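Local coordinates for D-xylonate dehydratase (Caulobacter crescentus, PDB 5OYN), which catalyses the dehydration of D-xylonate and, with similar efficiency, of D-gluconate to the corresponding 2-dehydro-3-deoxy sugar acid, using a [2Fe-2S] cluster and magnesium, at residues N220-A225 with E274-L279; L226-T231 with D266-Q271; S286-P291 with D495-G500. All blocks are in the same frame, centred on the assembly; numbering follows the deposited sequence.

Contact 1 (N220-A225 with E274-L279); sequences NAVAEA and ENAIAL
Ala225 and Leu279 meet where the C-terminal end of helix 215-225 packs on helix 270-282, and apolar contacts carry most of the interface. The CB of Ala225 lies 3.5 Å from CD2 of Leu279, and the same methyl also sits 3.7 Å from the CA of Ala276, against the backbone of the partner helix. Ala276 answers with its own methyl, which reaches CG1 of Val222 at 4.0 Å; that branch is available because it stands anti to the backbone N of Val222 (chi1 157°). Leu279 is the only leucine in the contact. Its CG is also anti to the backbone N (chi1 168°), which extends the chain across to the other helix and lays CD2 3.7 Å from the CB of Ala221.

Carbon-to-oxygen contacts make up the rest. CD2 of Leu279 rests on the carbonyl O of Ala221, which is already taken by the N-H of Ala225 one turn on, and CB of Asn275 comes to 4.0 Å from the O of Ala225. The amide of Asn275 is engaged away from the partner helix, its OD1 accepting from the backbone N of His352. Beyond Leu279, helix 337-347 adds Val341 and Leu342 to the packing.

The two short segments run roughly antiparallel, 140° between their directions, with axes 8.4 Å apart at closest approach. Across them the contact is mainly apolar packing, with no polar pairing between the segments: small alanines let the backbones approach, one leucine spans the gap, and the polar end of Asn275 is satisfied by His352 instead.

Contact 2 (L226-T231 with D266-Q271); sequences LGLSLT and DILTKQ
CD2 of Leu268 rests against the CD1 methyls of Leu226 and Leu228 together, and this is the tightly packed part of the contact. It lies 3.6 Å from CD1 of Leu228 and 3.8 Å from CD1 of Leu226, each of the two chains lying at about a right angle to that of Leu268. Beside them, CG2 of Ile267 sits over backbone, 3.4 Å from the O of Leu226 and 3.7 Å from the O of Gly227. That methyl is anti to its own backbone N, the placement that aims it at the turn. Phe273 of helix 270-282 touches both Leu226 and Leu268, while Ile145 of helix 141-151 packs on Leu228.

The far ends diverge. Leu230 goes off to helix 241-259, Asp266 and Gln271 lie at the exposed side, and Lys270 makes a salt bridge to Asp308 instead of meeting the loop.

Helix ends define the setting. Gly227, with phi 76°, closes helix 215-225 in a Schellman motif, and Thr269 is the N-cap of helix 270-282, its OG1 accepting from the N of Ala272. The arrangement is thus a helix C-terminus packed, through two leucines and the Schellman glycine, on the Ile267-Leu268 link that leads into helix 270-282.

Contact 3 (S286-P291 with D495-G500); sequences STNAQP and DGRQSG
Ser286 to Ala289 form a type I beta turn leading into helix 289-299, and the irregular 495-500 segment runs past it, with the CA atoms of Ser286 and Gly500 only 4.3 Å apart. Ser286 holds the turn with its own side chain: OG accepts from the N of Asn288 at 2.8 Å, a capping bond. Its CB and OG both lie against the CA of Gly500.

Asn288 makes the largest share of the contact, using both ends of its amide. Its OD1 accepts from NE of Arg497 at 3.0 Å, with an N-H...O angle of 154°. The oxygen lies close to the guanidinium plane, at its edge, but NE stands well above the amide plane, and the two flat groups are turned 56° apart. The bend of the arginine at chi3 (-29°) helps bring NE round to this oxygen. The other end, ND2, gives a weak bond to the O of Gln498 at 3.2 Å and also pairs with OG1 of Thr215. An alanine in place of Asn288 would probably leave NE of Arg497 without this acceptor and the guanidinium less firmly oriented.

Water 1 also links the segments: 3.1 Å from OG1 of Thr287, it donates a hydrogen bond to the O of Ser499 and weakly accepts one from NE2 of Gln498.

Arg497 also touches Glu101, and Asn288 touches Glu472; both glutamates bind magnesium, and the ion is about 4 Å from the Asn288 side chain. The contact is consistent with a second-shell position around the magnesium site of this IlvD/Edd enzyme, where the N-terminal and C-terminal family regions come together beside the metal.

Contacts 1 and 2 are neighbours, their centres about 9 Å apart, and both draw on helix 270-282 and on helix 215-225 or the loop just after it. Along the chain 226-231 and 266-271 fall between the two halves of contact 1, so contact 2 continues its packing past the end of helix 215-225 into the loop and towards the start of helix 270-282; CB of Ala276 touches CD2 of Leu226 where they join. Contact 3 follows, opening on the turn before helix 289-299. Its centre lies about 16 Å from contact 1's and about 22 Å from contact 2's. Only contact 3 spans both family regions, tying this helical part to the C-terminal part at the magnesium site.

Contact 1 (N220-A225 with E274-L279)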
# COMPACT_ATOMS: atom_id res chain seq x y z
N ASN A 220 23.06 3.02 14.95
CA ASN A 220 21.91 2.30 15.47
C ASN A 220 22.26 1.52 16.73
O ASN A 220 21.46 1.46 17.67
CB ASN A 220 21.30 1.43 14.37
CG ASN A 220 20.35 2.24 13.48
OD1 ASN A 220 19.22 2.54 13.88
ND2 ASN A 220 20.82 2.66 12.30
N ALA A 221 23.47 0.95 16.79
CA ALA A 221 23.94 0.39 18.05
C ALA A 221 24.05 1.46 19.12
O ALA A 221 23.75 1.21 20.30
CB ALA A 221 25.29 -0.29 17.83
N VAL A 222 24.45 2.68 18.74
CA VAL A 222 24.56 3.78 19.71
C VAL A 222 23.21 4.04 20.36
O VAL A 222 23.10 4.09 21.59
CB VAL A 222 25.11 5.04 19.03
CG1 VAL A 222 24.71 6.31 19.81
CG2 VAL A 222 26.62 4.93 18.85
N ALA A 223 22.17 4.22 19.55
CA ALA A 223 20.87 4.51 20.12
C ALA A 223 20.43 3.42 21.07
O ALA A 223 19.66 3.68 22.00
CB ALA A 223 19.82 4.69 19.01
N GLU A 224 20.88 2.18 20.85
CA GLU A 224 20.57 1.13 21.81
C GLU A 224 21.36 1.34 23.09
O GLU A 224 20.80 1.35 24.19
CB GLU A 224 20.83 -0.25 21.21
CG GLU A 224 19.84 -1.31 21.71
CD GLU A 224 20.12 -2.73 21.18
OE1 GLU A 224 20.45 -2.91 19.98
OE2 GLU A 224 20.00 -3.69 21.98
N ALA A 225 22.67 1.58 22.96
CA ALA A 225 23.52 1.86 24.11
C ALA A 225 23.03 3.08 24.87
O ALA A 225 23.07 3.12 26.11
CB ALA A 225 24.97 2.06 23.66
N GLU A 274 28.34 8.19 27.78
CA GLU A 274 29.58 7.47 28.02
C GLU A 274 29.42 5.98 27.71
O GLU A 274 30.39 5.33 27.28
CB GLU A 274 30.05 7.67 29.47
CG GLU A 274 30.49 9.10 29.82
CD GLU A 274 31.07 9.23 31.24
OE1 GLU A 274 30.39 8.79 32.19
OE2 GLU A 274 32.20 9.77 31.40
N ASN A 275 28.22 5.43 27.92
CA ASN A 275 27.95 4.05 27.52
C ASN A 275 28.06 3.88 26.01
O ASN A 275 28.67 2.93 25.51
CB ASN A 275 26.57 3.63 28.01
CG ASN A 275 26.56 3.32 29.49
OD1 ASN A 275 27.62 3.28 30.12
ND2 ASN A 275 25.38 3.09 30.05
N ALA A 276 27.46 4.82 25.26
CA ALA A 276 27.54 4.77 23.81
C ALA A 276 28.99 4.82 23.35
O ALA A 276 29.43 3.98 22.54
CB ALA A 276 26.72 5.91 23.20
N ILE A 277 29.75 5.79 23.86
CA ILE A 277 31.18 5.92 23.54
C ILE A 277 31.89 4.59 23.74
O ILE A 277 32.69 4.16 22.91
CB ILE A 277 31.83 7.04 24.38
CG1 ILE A 277 31.21 8.40 24.06
CG2 ILE A 277 33.37 7.05 24.19
CD1 ILE A 277 32.15 9.56 24.29
N ALA A 278 31.61 3.93 24.86
CA ALA A 278 32.28 2.66 25.12
C ALA A 278 31.89 1.64 24.07
O ALA A 278 32.75 0.93 23.53
CB ALA A 278 31.94 2.15 26.52
N LEU A 279 30.59 1.57 23.75
CA LEU A 279 30.13 0.61 22.76
C LEU A 279 30.78 0.87 21.41
O LEU A 279 31.24 -0.07 20.75
CB LEU A 279 28.62 0.66 22.65
CG LEU A 279 28.13 -0.10 21.43
CD1 LEU A 279 28.11 -1.59 21.74
CD2 LEU A 279 26.78 0.42 21.09

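Contact 2 (L226-T231 with D266-Q271)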
# COMPACT_ATOMS: atom_id res chain seq x y z
N LEU A 226 22.56 4.10 24.15
CA LEU A 226 22.00 5.29 24.77
C LEU A 226 20.69 5.01 25.50
O LEU A 226 20.19 5.91 26.18
CB LEU A 226 21.74 6.36 23.71
CG LEU A 226 22.91 7.19 23.19
CD1 LEU A 226 22.36 8.36 22.38
CD2 LEU A 226 23.79 7.69 24.34
N GLY A 227 20.13 3.81 25.36
CA GLY A 227 18.87 3.46 26.00
C GLY A 227 17.65 4.05 25.35
O GLY A 227 16.63 4.23 26.02
N LEU A 228 17.72 4.35 24.05
CA LEU A 228 16.65 5.00 23.29
C LEU A 228 15.85 4.04 22.42
O LEU A 228 14.86 4.46 21.81
CB LEU A 228 17.25 6.11 22.43
CG LEU A 228 17.31 7.47 23.14
CD1 LEU A 228 17.92 8.56 22.25
CD2 LEU A 228 15.92 7.86 23.59
N SER A 229 16.24 2.77 22.33
CA SER A 229 15.48 1.78 21.59
C SER A 229 15.44 0.50 22.41
O SER A 229 16.21 0.34 23.37
CB SER A 229 16.09 1.51 20.22
OG SER A 229 17.34 0.88 20.37
N LEU A 230 14.53 -0.40 22.05
CA LEU A 230 14.36 -1.63 22.81
C LEU A 230 15.58 -2.53 22.66
O LEU A 230 16.35 -2.42 21.71
CB LEU A 230 13.10 -2.37 22.37
CG LEU A 230 11.75 -1.68 22.61
CD1 LEU A 230 10.61 -2.56 22.16
CD2 LEU A 230 11.56 -1.24 24.08
N THR A 231 15.76 -3.41 23.62
CA THR A 231 16.95 -4.25 23.61
C THR A 231 16.91 -5.16 22.39
O THR A 231 15.90 -5.81 22.11
CB THR A 231 17.04 -5.09 24.90
OG1 THR A 231 16.80 -4.25 26.04
CG2 THR A 231 18.39 -5.70 25.04
N ASP A 266 15.32 12.85 30.09
CA ASP A 266 15.46 11.94 31.22
C ASP A 266 16.42 10.80 30.93
O ASP A 266 16.99 10.22 31.86
CB ASP A 266 14.09 11.36 31.61
CG ASP A 266 13.05 12.43 31.86
OD1 ASP A 266 13.43 13.61 32.06
OD2 ASP A 266 11.84 12.10 31.85
N ILE A 267 16.59 10.46 29.65
CA ILE A 267 17.41 9.31 29.28
C ILE A 267 18.84 9.72 28.96
O ILE A 267 19.79 9.05 29.37
CB ILE A 267 16.76 8.58 28.08
CG1 ILE A 267 15.30 8.24 28.40
CG2 ILE A 267 17.55 7.33 27.73
CD1 ILE A 267 15.12 6.89 29.07
N LEU A 268 18.99 10.84 28.25
CA LEU A 268 20.27 11.24 27.68
C LEU A 268 21.04 12.09 28.69
O LEU A 268 21.20 13.31 28.57
CB LEU A 268 20.05 11.99 26.36
CG LEU A 268 19.20 11.16 25.40
CD1 LEU A 268 18.68 12.00 24.27
CD2 LEU A 268 20.02 9.99 24.86
N THR A 269 21.49 11.38 29.72
CA THR A 269 22.45 11.91 30.67
C THR A 269 23.86 11.72 30.13
O THR A 269 24.09 10.99 29.16
CB THR A 269 22.34 11.19 32.01
OG1 THR A 269 22.72 9.82 31.85
CG2 THR A 269 20.93 11.26 32.53
N LYS A 270 24.82 12.38 30.77
CA LYS A 270 26.21 12.19 30.39
C LYS A 270 26.62 10.73 30.55
O LYS A 270 27.42 10.22 29.76
CB LYS A 270 27.12 13.10 31.22
CG LYS A 270 28.59 12.76 31.17
CD LYS A 270 29.33 13.59 30.12
CE LYS A 270 30.85 13.38 30.23
NZ LYS A 270 31.64 14.54 29.67
N GLN A 271 26.07 10.03 31.55
CA GLN A 271 26.44 8.63 31.73
C GLN A 271 26.01 7.79 30.54
O GLN A 271 26.74 6.89 30.11
CB GLN A 271 25.82 8.07 33.00
CG GLN A 271 25.90 8.94 34.23
CD GLN A 271 25.99 8.10 35.49
OE1 GLN A 271 25.04 7.39 35.85
NE2 GLN A 271 27.14 8.13 36.14

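Contact 3 (S286-P291 with D495-G500)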
# COMPACT_ATOMS: atom_id res chain seq x y z
N SER A 286 32.28 3.44 13.62
CA SER A 286 32.72 4.42 12.65
C SER A 286 33.12 5.74 13.30
O SER A 286 32.47 6.21 14.24
CB SER A 286 31.61 4.67 11.64
OG SER A 286 31.63 6.01 11.17
N THR A 287 34.17 6.35 12.76
CA THR A 287 34.59 7.68 13.19
C THR A 287 33.51 8.72 13.00
O THR A 287 33.58 9.80 13.59
CB THR A 287 35.83 8.09 12.41
OG1 THR A 287 35.47 8.21 11.02
CG2 THR A 287 36.94 7.05 12.58
N ASN A 288 32.52 8.45 12.16
CA ASN A 288 31.44 9.42 12.04
C ASN A 288 30.58 9.44 13.29
O ASN A 288 29.85 10.41 13.51
CB ASN A 288 30.61 9.12 10.80
CG ASN A 288 31.38 9.37 9.54
OD1 ASN A 288 32.24 10.25 9.50
ND2 ASN A 288 31.08 8.61 8.50
N ALA A 289 30.66 8.39 14.13
CA ALA A 289 29.93 8.41 15.39
C ALA A 289 30.33 9.60 16.25
O ALA A 289 29.50 10.13 16.99
CB ALA A 289 30.14 7.10 16.15
N GLN A 290 31.60 10.06 16.13
CA GLN A 290 32.09 11.09 17.03
C GLN A 290 31.37 12.42 16.81
O GLN A 290 30.74 12.92 17.76
CB GLN A 290 33.61 11.23 16.92
CG GLN A 290 34.19 12.41 17.68
CD GLN A 290 34.20 13.70 16.88
OE1 GLN A 290 34.81 13.78 15.82
NE2 GLN A 290 33.53 14.73 17.40
N PRO A 291 31.39 13.02 15.62
CA PRO A 291 30.58 14.24 15.45
C PRO A 291 29.13 14.04 15.84
O PRO A 291 28.53 14.96 16.41
CB PRO A 291 30.72 14.56 13.95
CG PRO A 291 31.94 13.89 13.53
CD PRO A 291 32.08 12.65 14.37
N ASP A 495 40.92 17.16 7.00
CA ASP A 495 39.91 17.88 7.77
C ASP A 495 38.49 17.47 7.39
O ASP A 495 37.52 18.09 7.87
CB ASP A 495 40.09 19.40 7.63
CG ASP A 495 39.89 19.90 6.20
OD1 ASP A 495 39.88 19.07 5.26
OD2 ASP A 495 39.74 21.14 6.00
N GLY A 496 38.34 16.46 6.54
CA GLY A 496 37.07 15.85 6.25
C GLY A 496 36.89 14.54 6.99
O GLY A 496 37.54 14.27 8.01
N ARG A 497 35.99 13.70 6.46
CA ARG A 497 35.59 12.42 7.06
C ARG A 497 35.93 11.28 6.11
O ARG A 497 36.53 11.48 5.05
CB ARG A 497 34.10 12.44 7.42
CG ARG A 497 33.58 13.80 7.92
CD ARG A 497 32.18 13.74 8.50
NE ARG A 497 31.40 12.68 7.88
CZ ARG A 497 30.69 12.83 6.76
NH1 ARG A 497 30.65 14.00 6.16
NH2 ARG A 497 30.03 11.80 6.26
N GLN A 498 35.57 10.06 6.51
CA GLN A 498 35.63 8.91 5.62
C GLN A 498 34.44 8.03 5.95
O GLN A 498 33.87 8.12 7.04
CB GLN A 498 36.93 8.12 5.78
CG GLN A 498 36.95 7.25 7.01
CD GLN A 498 38.29 6.59 7.22
OE1 GLN A 498 39.23 6.80 6.44
NE2 GLN A 498 38.39 5.78 8.26
N SER A 499 34.07 7.17 5.00
CA SER A 499 32.92 6.29 5.22
C SER A 499 33.17 5.40 6.43
O SER A 499 34.27 4.89 6.64
CB SER A 499 32.65 5.43 3.99
OG SER A 499 31.50 4.62 4.17
N GLY A 500 32.12 5.21 7.23
CA GLY A 500 32.21 4.30 8.36
C GLY A 500 32.60 2.90 7.93
O GLY A 500 32.92 2.04 8.75
O HOH W 1 35.25 5.53 9.55